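Local atomic coordinates of L-aspartate semialdehyde sulfurtransferase (PDB entry 3KPB), a protein that probably condenses sulfide with aspartate semialdehyde to make homocysteine, and here is represented by its C-terminal CBS domain pair, which binds S-adenosylmethionine and S-methyl-5'-thioadenosine. Residues H34-I47 with S94-I108. Sequence-based numbering, arbitrary orientation.
Sequences HLPIVDEHGKLVGI and SGVPVVDDYRRVVGI. With SAM (S-adenosylmethionine), chain E.
The imidazole of His34 lies across the backbone of Gly95, whose CA packs over one ring face 3.6 Å from the centroid in a CH-pi contact; a side chain on Gly95 would run into the ring. At the ring edge, in plane, NE2 of His34 shares a hydrogen bond of 3.2 Å with OG of Ser94 and another with a water that accepts hydrogen bonds from Ser94 N and the amino N of S-adenosylmethionine. CD1 of Ile108 presses on CB of His34 at 3.3 Å, the two side chains crossing at about a right angle. Farther along, CG of Pro36 meets CG of Pro97, and CG1 of Val38 reaches CG2 of Val105. These side chains belong to the beta hairpins of the two CBS repeats, laid face to face with strands 35-38 and 105-108 antiparallel at 168°; each carries a classic beta bulge, at Val45 and Gly46 and at Val106 and Gly107. Ile47 lines the S-adenosylmethionine pocket: with CG1 anti to its backbone N (chi1 -167°), CD1 rests on CG of Pro97 while CG2 touches the adenine, whose N6 donates to Gly95 O at 2.8 Å. At the turn end, Leu44 N makes a nearly straight bond (169°) to Arg103 O, and CD2 of Leu44 touches CG1 of Val99 and also lies over one face of the Arg103 guanidinium, nearest NH1. Lys43, bent at chi2 and chi4, sets CD and CE against Tyr102 O and brings NZ over a face of the Arg104 guanidinium, 3.3 Å from NH2 of Arg104, two like charges close together, with NZ also bonded to His41 O. With an alanine in place of Lys43 the NZ donor to His41 O is gone, and the Arg104 guanidinium, no longer covered on that face, would probably be freer to turn. A second water joins His41 O to Arg104 NH2, and a third links Gly42 O to Val105 N.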
loop_
_atom_site.group_PDB
_atom_site.type_symbol
_atom_site.label_atom_id
_atom_site.label_comp_id
_atom_site.label_asym_id
_atom_site.label_seq_id
_atom_site.Cartn_x
_atom_site.Cartn_y
_atom_site.Cartn_z
ATOM N N HIS A 34 2.774 8.153 2.416
ATOM C CA HIS A 34 3.714 8.236 3.527
ATOM C C HIS A 34 3.478 9.528 4.263
ATOM O O HIS A 34 3.536 10.608 3.672
ATOM C CB HIS A 34 5.149 8.208 3.028
ATOM C CG HIS A 34 5.472 7.006 2.212
ATOM N ND1 HIS A 34 5.372 6.998 0.838
ATOM C CD2 HIS A 34 5.871 5.764 2.571
ATOM C CE1 HIS A 34 5.706 5.803 0.385
ATOM N NE2 HIS A 34 6.014 5.037 1.416
ATOM N N LEU A 35 3.204 9.413 5.556
ATOM C CA LEU A 35 2.919 10.563 6.387
ATOM C C LEU A 35 3.780 10.500 7.650
ATOM O O LEU A 35 3.458 9.769 8.589
ATOM C CB LEU A 35 1.426 10.583 6.733
ATOM C CG LEU A 35 0.924 11.757 7.573
ATOM C CD1 LEU A 35 1.116 13.083 6.831
ATOM C CD2 LEU A 35 -0.536 11.549 7.969
ATOM N N PRO A 36 4.908 11.232 7.660
ATOM C CA PRO A 36 5.723 11.336 8.874
ATOM C C PRO A 36 4.916 11.989 9.990
ATOM O O PRO A 36 4.176 12.949 9.742
ATOM C CB PRO A 36 6.882 12.247 8.454
ATOM C CG PRO A 36 6.922 12.175 6.958
ATOM C CD PRO A 36 5.529 11.897 6.500
ATOM N N ILE A 37 5.045 11.445 11.198
ATOM C CA ILE A 37 4.342 11.975 12.358
ATOM C C ILE A 37 5.345 12.725 13.224
ATOM O O ILE A 37 6.429 12.213 13.516
ATOM C CB ILE A 37 3.638 10.858 13.166
ATOM C CG1 ILE A 37 2.705 10.030 12.263
ATOM C CG2 ILE A 37 2.900 11.451 14.373
ATOM C CD1 ILE A 37 1.640 10.836 11.503
ATOM N N VAL A 38 4.995 13.949 13.598
ATOM C CA VAL A 38 5.888 14.785 14.389
ATOM C C VAL A 38 5.225 15.148 15.708
ATOM O O VAL A 38 3.988 15.140 15.814
ATOM C CB VAL A 38 6.328 16.061 13.630
ATOM C CG1 VAL A 38 7.180 15.696 12.422
ATOM C CG2 VAL A 38 5.118 16.917 13.222
ATOM N N ASP A 39 6.046 15.445 16.714
ATOM C CA ASP A 39 5.511 15.911 17.984
ATOM C C ASP A 39 5.186 17.401 17.922
ATOM O O ASP A 39 5.333 18.038 16.871
ATOM C CB ASP A 39 6.415 15.542 19.177
ATOM C CG ASP A 39 7.814 16.145 19.095
ATOM O OD1 ASP A 39 8.010 17.213 18.472
ATOM O OD2 ASP A 39 8.731 15.538 19.689
ATOM N N GLU A 40 4.728 17.941 19.047
ATOM C CA GLU A 40 4.271 19.327 19.116
ATOM C C GLU A 40 5.408 20.318 18.853
ATOM O O GLU A 40 5.174 21.518 18.674
ATOM C CB GLU A 40 3.569 19.600 20.457
ATOM C CG GLU A 40 4.480 19.667 21.694
ATOM C CD GLU A 40 4.845 18.305 22.289
ATOM O OE1 GLU A 40 5.420 18.294 23.398
ATOM O OE2 GLU A 40 4.565 17.255 21.669
ATOM N N HIS A 41 6.639 19.802 18.822
ATOM C CA HIS A 41 7.801 20.623 18.489
ATOM C C HIS A 41 8.348 20.408 17.064
ATOM O O HIS A 41 9.397 20.958 16.723
ATOM C CB HIS A 41 8.891 20.461 19.558
ATOM C CG HIS A 41 8.454 20.913 20.917
ATOM N ND1 HIS A 41 8.416 22.243 21.278
ATOM C CD2 HIS A 41 7.998 20.220 21.986
ATOM C CE1 HIS A 41 7.970 22.348 22.518
ATOM N NE2 HIS A 41 7.709 21.135 22.970
ATOM N N GLY A 42 7.643 19.634 16.235
ATOM C CA GLY A 42 8.052 19.427 14.835
ATOM C C GLY A 42 9.081 18.323 14.647
ATOM O O GLY A 42 9.634 18.147 13.558
ATOM N N LYS A 43 9.326 17.564 15.710
ATOM C CA LYS A 43 10.326 16.499 15.676
ATOM C C LYS A 43 9.709 15.148 15.367
ATOM O O LYS A 43 8.664 14.793 15.919
ATOM C CB LYS A 43 11.085 16.415 17.003
ATOM C CG LYS A 43 11.678 17.734 17.509
ATOM C CD LYS A 43 12.432 18.488 16.417
ATOM C CE LYS A 43 13.296 19.592 17.016
ATOM N NZ LYS A 43 12.494 20.742 17.545
ATOM N N LEU A 44 10.390 14.377 14.521
ATOM C CA LEU A 44 9.886 13.078 14.073
ATOM C C LEU A 44 9.688 12.081 15.217
ATOM O O LEU A 44 10.591 11.863 16.026
ATOM C CB LEU A 44 10.818 12.477 13.015
ATOM C CG LEU A 44 10.393 11.138 12.401
ATOM C CD1 LEU A 44 9.199 11.299 11.462
ATOM C CD2 LEU A 44 11.567 10.521 11.672
ATOM N N VAL A 45 8.500 11.478 15.267
ATOM C CA VAL A 45 8.186 10.435 16.252
ATOM C C VAL A 45 7.622 9.149 15.632
ATOM O O VAL A 45 7.503 8.129 16.316
ATOM C CB VAL A 45 7.214 10.937 17.353
ATOM C CG1 VAL A 45 7.830 12.095 18.136
ATOM C CG2 VAL A 45 5.873 11.355 16.750
ATOM N N GLY A 46 7.267 9.185 14.352
ATOM C CA GLY A 46 6.703 7.991 13.732
ATOM C C GLY A 46 6.385 8.160 12.269
ATOM O O GLY A 46 6.643 9.214 11.697
ATOM N N ILE A 47 5.848 7.105 11.660
ATOM C CA ILE A 47 5.375 7.171 10.277
ATOM C C ILE A 47 4.075 6.371 10.089
ATOM O O ILE A 47 3.848 5.365 10.767
ATOM C CB ILE A 47 6.486 6.746 9.264
ATOM C CG1 ILE A 47 6.092 7.132 7.828
ATOM C CG2 ILE A 47 6.815 5.243 9.397
ATOM C CD1 ILE A 47 7.216 6.987 6.801
ATOM N N SER A 94 9.115 1.999 0.580
ATOM C CA SER A 94 8.989 2.804 -0.630
ATOM C C SER A 94 9.011 4.308 -0.357
ATOM O O SER A 94 8.841 5.106 -1.277
ATOM C CB SER A 94 7.708 2.421 -1.375
ATOM O OG SER A 94 6.579 2.501 -0.520
ATOM N N GLY A 95 9.201 4.693 0.904
ATOM C CA GLY A 95 9.309 6.107 1.273
ATOM C C GLY A 95 10.095 6.279 2.557
ATOM O O GLY A 95 9.899 5.524 3.509
ATOM N N VAL A 96 11.001 7.251 2.582
ATOM C CA VAL A 96 11.745 7.558 3.803
ATOM C C VAL A 96 11.657 9.051 4.094
ATOM O O VAL A 96 11.888 9.872 3.202
ATOM C CB VAL A 96 13.237 7.098 3.748
ATOM C CG1 VAL A 96 13.340 5.593 3.550
ATOM C CG2 VAL A 96 14.010 7.829 2.659
ATOM N N PRO A 97 11.293 9.411 5.335
ATOM C CA PRO A 97 11.365 10.807 5.743
ATOM C C PRO A 97 12.816 11.272 5.736
ATOM O O PRO A 97 13.725 10.497 6.052
ATOM C CB PRO A 97 10.819 10.790 7.178
ATOM C CG PRO A 97 10.060 9.505 7.291
ATOM C CD PRO A 97 10.799 8.544 6.421
ATOM N N VAL A 98 13.016 12.530 5.361
ATOM C CA VAL A 98 14.327 13.155 5.373
ATOM C C VAL A 98 14.370 14.047 6.615
ATOM O O VAL A 98 13.477 14.881 6.818
ATOM C CB VAL A 98 14.573 13.962 4.078
ATOM C CG1 VAL A 98 15.974 14.547 4.076
ATOM C CG2 VAL A 98 14.368 13.075 2.850
ATOM N N VAL A 99 15.386 13.833 7.454
ATOM C CA VAL A 99 15.526 14.550 8.724
ATOM C C VAL A 99 16.836 15.329 8.771
ATOM O O VAL A 99 17.787 15.013 8.045
ATOM C CB VAL A 99 15.424 13.602 9.972
ATOM C CG1 VAL A 99 14.048 12.947 10.046
ATOM C CG2 VAL A 99 16.530 12.542 9.978
ATOM N N ASP A 100 16.873 16.358 9.613
ATOM C CA ASP A 100 18.123 17.054 9.896
ATOM C C ASP A 100 18.710 16.583 11.238
ATOM O O ASP A 100 18.184 15.653 11.869
ATOM C CB ASP A 100 17.955 18.589 9.819
ATOM C CG ASP A 100 17.017 19.157 10.888
ATOM O OD1 ASP A 100 16.757 18.480 11.907
ATOM O OD2 ASP A 100 16.553 20.310 10.712
ATOM N N ASP A 101 19.791 17.229 11.669
ATOM C CA ASP A 101 20.476 16.864 12.913
ATOM C C ASP A 101 19.645 17.106 14.184
ATOM O O ASP A 101 19.992 16.596 15.249
ATOM C CB ASP A 101 21.826 17.590 13.025
ATOM C CG ASP A 101 22.937 16.936 12.195
ATOM O OD1 ASP A 101 22.794 15.772 11.760
ATOM O OD2 ASP A 101 23.978 17.594 11.990
ATOM N N TYR A 102 18.565 17.883 14.080
ATOM C CA TYR A 102 17.688 18.147 15.230
ATOM C C TYR A 102 16.400 17.329 15.177
ATOM O O TYR A 102 15.496 17.523 15.993
ATOM C CB TYR A 102 17.401 19.650 15.351
ATOM C CG TYR A 102 18.651 20.421 15.678
ATOM C CD1 TYR A 102 19.047 20.595 17.002
ATOM C CD2 TYR A 102 19.472 20.930 14.663
ATOM C CE1 TYR A 102 20.211 21.271 17.317
ATOM C CE2 TYR A 102 20.647 21.615 14.968
ATOM C CZ TYR A 102 21.005 21.780 16.301
ATOM O OH TYR A 102 22.156 22.452 16.646
ATOM N N ARG A 103 16.340 16.408 14.213
ATOM C CA ARG A 103 15.191 15.506 14.009
ATOM C C ARG A 103 13.937 16.182 13.432
ATOM O O ARG A 103 12.831 15.635 13.513
ATOM C CB ARG A 103 14.867 14.718 15.291
ATOM C CG ARG A 103 15.563 13.376 15.374
ATOM C CD ARG A 103 14.593 12.255 15.061
ATOM N NE ARG A 103 15.238 11.157 14.349
ATOM C CZ ARG A 103 14.664 9.988 14.079
ATOM N NH1 ARG A 103 13.421 9.740 14.473
ATOM N NH2 ARG A 103 15.343 9.058 13.419
ATOM N N ARG A 104 14.112 17.361 12.841
ATOM C CA ARG A 104 13.032 18.000 12.084
ATOM C C ARG A 104 12.853 17.301 10.740
ATOM O O ARG A 104 13.824 16.846 10.136
ATOM C CB ARG A 104 13.326 19.480 11.838
ATOM C CG ARG A 104 13.406 20.307 13.091
ATOM C CD ARG A 104 13.445 21.787 12.772
ATOM N NE ARG A 104 13.587 22.541 14.010
ATOM C CZ ARG A 104 12.574 22.962 14.760
ATOM N NH1 ARG A 104 11.315 22.729 14.395
ATOM N NH2 ARG A 104 12.827 23.630 15.884
ATOM N N VAL A 105 11.615 17.234 10.261
ATOM C CA VAL A 105 11.350 16.595 8.975
ATOM C C VAL A 105 11.478 17.629 7.859
ATOM O O VAL A 105 10.705 18.587 7.804
ATOM C CB VAL A 105 9.951 15.909 8.950
ATOM C CG1 VAL A 105 9.660 15.318 7.575
ATOM C CG2 VAL A 105 9.861 14.822 10.026
ATOM N N VAL A 106 12.452 17.445 6.971
ATOM C CA VAL A 106 12.688 18.439 5.920
ATOM C C VAL A 106 12.035 18.049 4.591
ATOM O O VAL A 106 11.869 18.888 3.699
ATOM C CB VAL A 106 14.198 18.772 5.738
ATOM C CG1 VAL A 106 14.749 19.464 6.988
ATOM C CG2 VAL A 106 14.998 17.524 5.410
ATOM N N GLY A 107 11.676 16.773 4.466
ATOM C CA GLY A 107 10.988 16.278 3.281
ATOM C C GLY A 107 10.797 14.779 3.327
ATOM O O GLY A 107 10.961 14.153 4.379
ATOM N N ILE A 108 10.442 14.206 2.182
ATOM C CA ILE A 108 10.332 12.762 2.041
ATOM C C ILE A 108 10.784 12.346 0.646
ATOM O O ILE A 108 10.559 13.062 -0.335
ATOM C CB ILE A 108 8.902 12.244 2.359
ATOM C CG1 ILE A 108 8.864 10.712 2.328
ATOM C CG2 ILE A 108 7.869 12.846 1.398
ATOM C CD1 ILE A 108 7.846 10.102 3.257
HETATM N N SAM E . 6.043 -0.018 1.481
HETATM C CA SAM E . 5.182 -0.823 2.361
HETATM C C SAM E . 4.232 0.095 3.137
HETATM O O SAM E . 3.712 1.077 2.599
HETATM O OXT SAM E . 3.953 -0.126 4.318
HETATM C CB SAM E . 6.052 -1.609 3.347
HETATM C CG SAM E . 5.425 -2.967 3.673
HETATM S SD SAM E . 5.172 -3.222 5.466
HETATM C CE SAM E . 4.044 -4.597 5.424
HETATM C "C5'" SAM E . 4.063 -1.918 6.109
HETATM C "C4'" SAM E . 4.705 -1.100 7.228
HETATM O "O4'" SAM E . 5.887 -0.444 6.746
HETATM C "C3'" SAM E . 3.755 0.034 7.603
HETATM O "O3'" SAM E . 3.125 -0.303 8.835
HETATM C "C2'" SAM E . 4.666 1.244 7.797
HETATM O "O2'" SAM E . 4.481 1.765 9.118
HETATM C "C1'" SAM E . 6.072 0.657 7.647
HETATM N N9 SAM E . 6.946 1.668 7.017
HETATM C C8 SAM E . 6.762 2.237 5.823
HETATM N N7 SAM E . 7.750 3.105 5.592
HETATM C C5 SAM E . 8.566 3.085 6.642
HETATM C C6 SAM E . 9.736 3.760 6.968
HETATM N N6 SAM E . 10.273 4.647 6.135
HETATM N N1 SAM E . 10.326 3.502 8.145
HETATM C C2 SAM E . 9.808 2.623 8.987
HETATM N N3 SAM E . 8.694 1.963 8.707
HETATM C C4 SAM E . 8.054 2.176 7.548
HETATM O O HOH W 1 7.257 2.741 2.667
HETATM O O HOH W 2 10.849 23.088 17.954
HETATM O O HOH W 3 9.344 18.755 11.059
#